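Local coordinates for BluB-like flavoprotein (Clostridium difficile 630, PDB 3EO8) that binds flavin mononucleotide as a member of the nitroreductase family and probably acts as an oxidoreductase, at the interface of chains A and B. Coordinates in Å, arbitrary orientation; residue numbers count along the deposited sequence, not the author numbering. Chains: chain A/B, BluB-like flavoprotein.

Contact 1: the interface of chains A and B. Residues chain A 118, 121; chain B 75, 78-79, 82.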
# COMPACT_ATOMS: atom_id res chain seq x y z
N GLU A 118 -8.19 -8.13 19.68
CA GLU A 118 -8.97 -7.52 20.75
C GLU A 118 -10.47 -7.76 20.52
O GLU A 118 -11.18 -8.17 21.42
CB GLU A 118 -8.64 -6.04 20.85
CG GLU A 118 -7.17 -5.76 21.25
CD GLU A 118 -6.16 -5.70 20.11
OE1 GLU A 118 -6.53 -5.86 18.93
OE2 GLU A 118 -4.96 -5.43 20.40
N LEU A 121 -11.33 -11.44 20.83
CA LEU A 121 -11.31 -11.89 22.21
C LEU A 121 -12.69 -11.77 22.82
O LEU A 121 -13.07 -12.60 23.62
CB LEU A 121 -10.33 -11.05 23.04
CG LEU A 121 -10.13 -11.49 24.51
CD1 LEU A 121 -9.54 -12.90 24.57
CD2 LEU A 121 -9.26 -10.49 25.26
N MSE B 75 -13.12 -6.68 27.35
CA MSE B 75 -11.87 -7.45 27.46
C MSE B 75 -11.53 -7.81 28.91
O MSE B 75 -11.08 -8.92 29.18
CB MSE B 75 -10.68 -6.72 26.82
CG MSE B 75 -10.79 -6.48 25.34
SE MSE B 75 -9.13 -5.62 24.72
CE MSE B 75 -7.96 -7.20 24.75
N VAL B 78 -12.79 -11.05 30.22
CA VAL B 78 -12.21 -12.24 29.61
C VAL B 78 -10.77 -12.41 30.09
O VAL B 78 -10.39 -13.48 30.54
CB VAL B 78 -12.25 -12.16 28.09
CG1 VAL B 78 -11.63 -13.42 27.43
CG2 VAL B 78 -13.68 -11.93 27.60
N SER B 79 -9.97 -11.35 29.95
CA SER B 79 -8.55 -11.42 30.28
C SER B 79 -8.01 -10.03 30.61
O SER B 79 -7.77 -9.23 29.70
CB SER B 79 -7.77 -12.02 29.11
OG SER B 79 -6.38 -11.88 29.32
N LYS B 82 -4.64 -9.42 28.77
CA LYS B 82 -4.77 -8.92 27.42
C LYS B 82 -5.30 -7.48 27.39
O LYS B 82 -4.83 -6.65 26.60
CB LYS B 82 -5.63 -9.83 26.56
CG LYS B 82 -4.94 -11.17 26.14
CD LYS B 82 -5.96 -12.14 25.60
CE LYS B 82 -5.31 -13.42 25.08
NZ LYS B 82 -5.22 -14.44 26.12

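Contact 2: the interface of chains A and B. Residues chain A 33, 148, 151-152, 155; chain B 4-5, 8.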
# COMPACT_ATOMS: atom_id res chain seq x y z
N ALA A 33 15.97 -1.68 -0.67
CA ALA A 33 15.19 -0.48 -0.43
C ALA A 33 13.75 -0.83 -0.07
O ALA A 33 13.18 -0.24 0.84
CB ALA A 33 15.22 0.41 -1.64
N ASN A 148 9.01 1.81 -2.71
CA ASN A 148 10.45 1.96 -2.49
C ASN A 148 11.27 1.25 -3.58
O ASN A 148 12.27 1.79 -4.07
CB ASN A 148 10.82 1.38 -1.10
CG ASN A 148 10.61 2.36 0.05
OD1 ASN A 148 9.94 3.38 -0.08
ND2 ASN A 148 11.19 2.02 1.21
N LEU A 151 10.82 3.36 -6.96
CA LEU A 151 11.62 4.56 -7.01
C LEU A 151 13.09 4.22 -7.18
O LEU A 151 13.84 4.93 -7.88
CB LEU A 151 11.36 5.41 -5.76
CG LEU A 151 9.93 5.94 -5.57
CD1 LEU A 151 9.86 6.74 -4.31
CD2 LEU A 151 9.45 6.80 -6.82
N SER A 152 13.52 3.15 -6.54
CA SER A 152 14.92 2.72 -6.59
C SER A 152 15.29 2.25 -7.98
O SER A 152 16.38 2.55 -8.47
CB SER A 152 15.16 1.62 -5.56
OG SER A 152 14.87 2.13 -4.26
N GLU A 155 15.98 5.40 -9.97
CA GLU A 155 17.29 5.95 -9.64
C GLU A 155 18.42 5.21 -10.33
O GLU A 155 19.42 5.83 -10.69
CB GLU A 155 17.55 5.93 -8.14
CG GLU A 155 18.91 6.49 -7.79
CD GLU A 155 19.17 6.63 -6.30
OE1 GLU A 155 18.63 5.84 -5.52
OE2 GLU A 155 19.95 7.55 -5.94
N LEU B 4 17.70 9.65 -3.00
CA LEU B 4 16.66 8.69 -2.71
C LEU B 4 17.04 7.67 -1.64
O LEU B 4 16.33 7.52 -0.65
CB LEU B 4 16.22 7.96 -3.98
CG LEU B 4 15.19 6.85 -3.81
CD1 LEU B 4 13.85 7.36 -3.35
CD2 LEU B 4 15.02 6.10 -5.13
N GLN B 5 18.15 6.95 -1.84
CA GLN B 5 18.53 5.91 -0.89
C GLN B 5 18.75 6.49 0.50
O GLN B 5 18.36 5.89 1.48
CB GLN B 5 19.75 5.13 -1.35
CG GLN B 5 19.56 4.35 -2.63
CD GLN B 5 18.29 3.49 -2.64
OE1 GLN B 5 18.14 2.59 -1.81
NE2 GLN B 5 17.38 3.76 -3.56
N ILE B 8 15.30 6.88 2.04
CA ILE B 8 14.77 5.55 2.32
C ILE B 8 15.34 4.91 3.60
O ILE B 8 14.60 4.34 4.41
CB ILE B 8 15.02 4.61 1.13
CG1 ILE B 8 14.08 4.99 -0.01
CG2 ILE B 8 14.77 3.10 1.54
CD1 ILE B 8 14.20 4.14 -1.27
O HOH W 1 12.10 3.34 3.90

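Contact 1: the interface of chains A and B
A:Leu121, at the C-terminal end of helix 116-121, pushes its isobutyl group against the turn that joins two helices of chain B, 54-75 and 80-93. It buries 99 Å² of its surface, half of the 197 Å² hidden in this patch. The side chain leaves with CG opposite the backbone N (chi1 -176°), which turns CG towards the chain B turn and spreads its methyl groups over different partners. CD1 of A:Leu121 packs on the methyl CG1 of B:Val78 at 3.6 Å, and the two short side chains pass one another in antiparallel fashion. A branched, purely apolar residue suits B:Val78, because it offers a compact surface close to the backbone of the turn. CD2 of A:Leu121 takes the other direction and meets CE, the terminal methyl of the selenomethionine B:Met75, also at 3.6 Å. Here the side chains run nearly at right angles. B:Met75 is extended up to its selenium and then bends (chi3 76°), so that the methyl turns towards the leucine. A long, flexible chain of this kind can fit its end to a surface made by two residues: CE of B:Met75 also lies 3.9 Å from CG of A:Glu118. The glutamate's contact with B:Met75 is made by its aliphatic stem, CB and CG, with CB of A:Glu118 3.9 Å from SE of B:Met75, while its carboxylate turns away from the methyl. B:Lys82, in the first turn of helix 80-93, lends its hydrocarbon part in the same way. The methylene CD of B:Lys82 lies across both leucine methyls, 3.7 Å from CD2 and 3.8 Å from CD1 of A:Leu121, and the bend beyond it carries the ammonium NZ away from the apolar contact. The turn behind this surface is held by B:Ser79, whose small hydroxyl caps the start of helix 80-93: the backbone N of B:Lys82 donates to OG of B:Ser79 over 3.1 Å, almost straight at 171°.

Contact 2: the interface of chains A and B
With its first torsion at -64° and a bend at chi2 of -49°, B:Gln5 bends its carboxamide towards helix 137-155 of chain A. A:Glu155 comes to meet it stretched out, CG opposite the backbone N (chi1 180°). The amide NE2 of B:Gln5 then donates to two acceptors, OG of A:Ser152 at 3.1 Å and the carboxylate OE1 of A:Glu155, also at 3.1 Å. Both acceptors lie close to the amide plane, and OE1 is approached nearly along its C-O axis, so the pair should fix the rotation of the amide. Glutamine suits the place because one nitrogen supplies two N-H groups. The small serine suits its own because its hydroxyl can accept from B:Gln5 while OG of A:Ser152 donates to the backbone O of A:Asn148 one turn earlier, 2.6 Å away.

Apolar groups pack next to this polar centre. The methyl CD2 of B:Leu4 rests against CB of A:Leu151 at 3.8 Å, the two leucines crossing roughly perpendicularly. Nearby, CD1 of B:Ile8 fits near CB of A:Ala33, 3.9 Å away, where a small residue may let helices 24-35 and 4-10 come close. The carboxamide ND2 of A:Asn148 bonds to O of A:Ala33 at 3.0 Å, coming from above the carbonyl plane, and thereby ties helices 137-155 and 24-35 together. The oxygen of water 1 lies 3.1 Å from ND2 of A:Asn148 and 2.7 Å from the backbone O of B:Ile8, bridging the chains. Polar and apolar contacts together seat the N-terminal helix of one subunit on the other, in what is probably the biological dimer, as is common in the nitroreductase family.

Contact 1 and contact 2 lie about 41 Å apart, measured between the centres of their C-alpha atoms, and share neither residues nor helices. The two-fold symmetry repeats each with the chains exchanged, so the subunits grip one another at widely separated points. Contact 1 lies at the periphery and, among the residues described, rests on aliphatic packing; contact 2 combines directional hydrogen bonds with packing. Both involve helices linked to FMN binding: helix 80-93 of contact 1 ends at the pocket residue B:Phe93, whereas helix 137-155 of contact 2 begins with pocket residues and helix 4-10 leads into B:Arg11. Dimer assembly may help to shape the flavin sites.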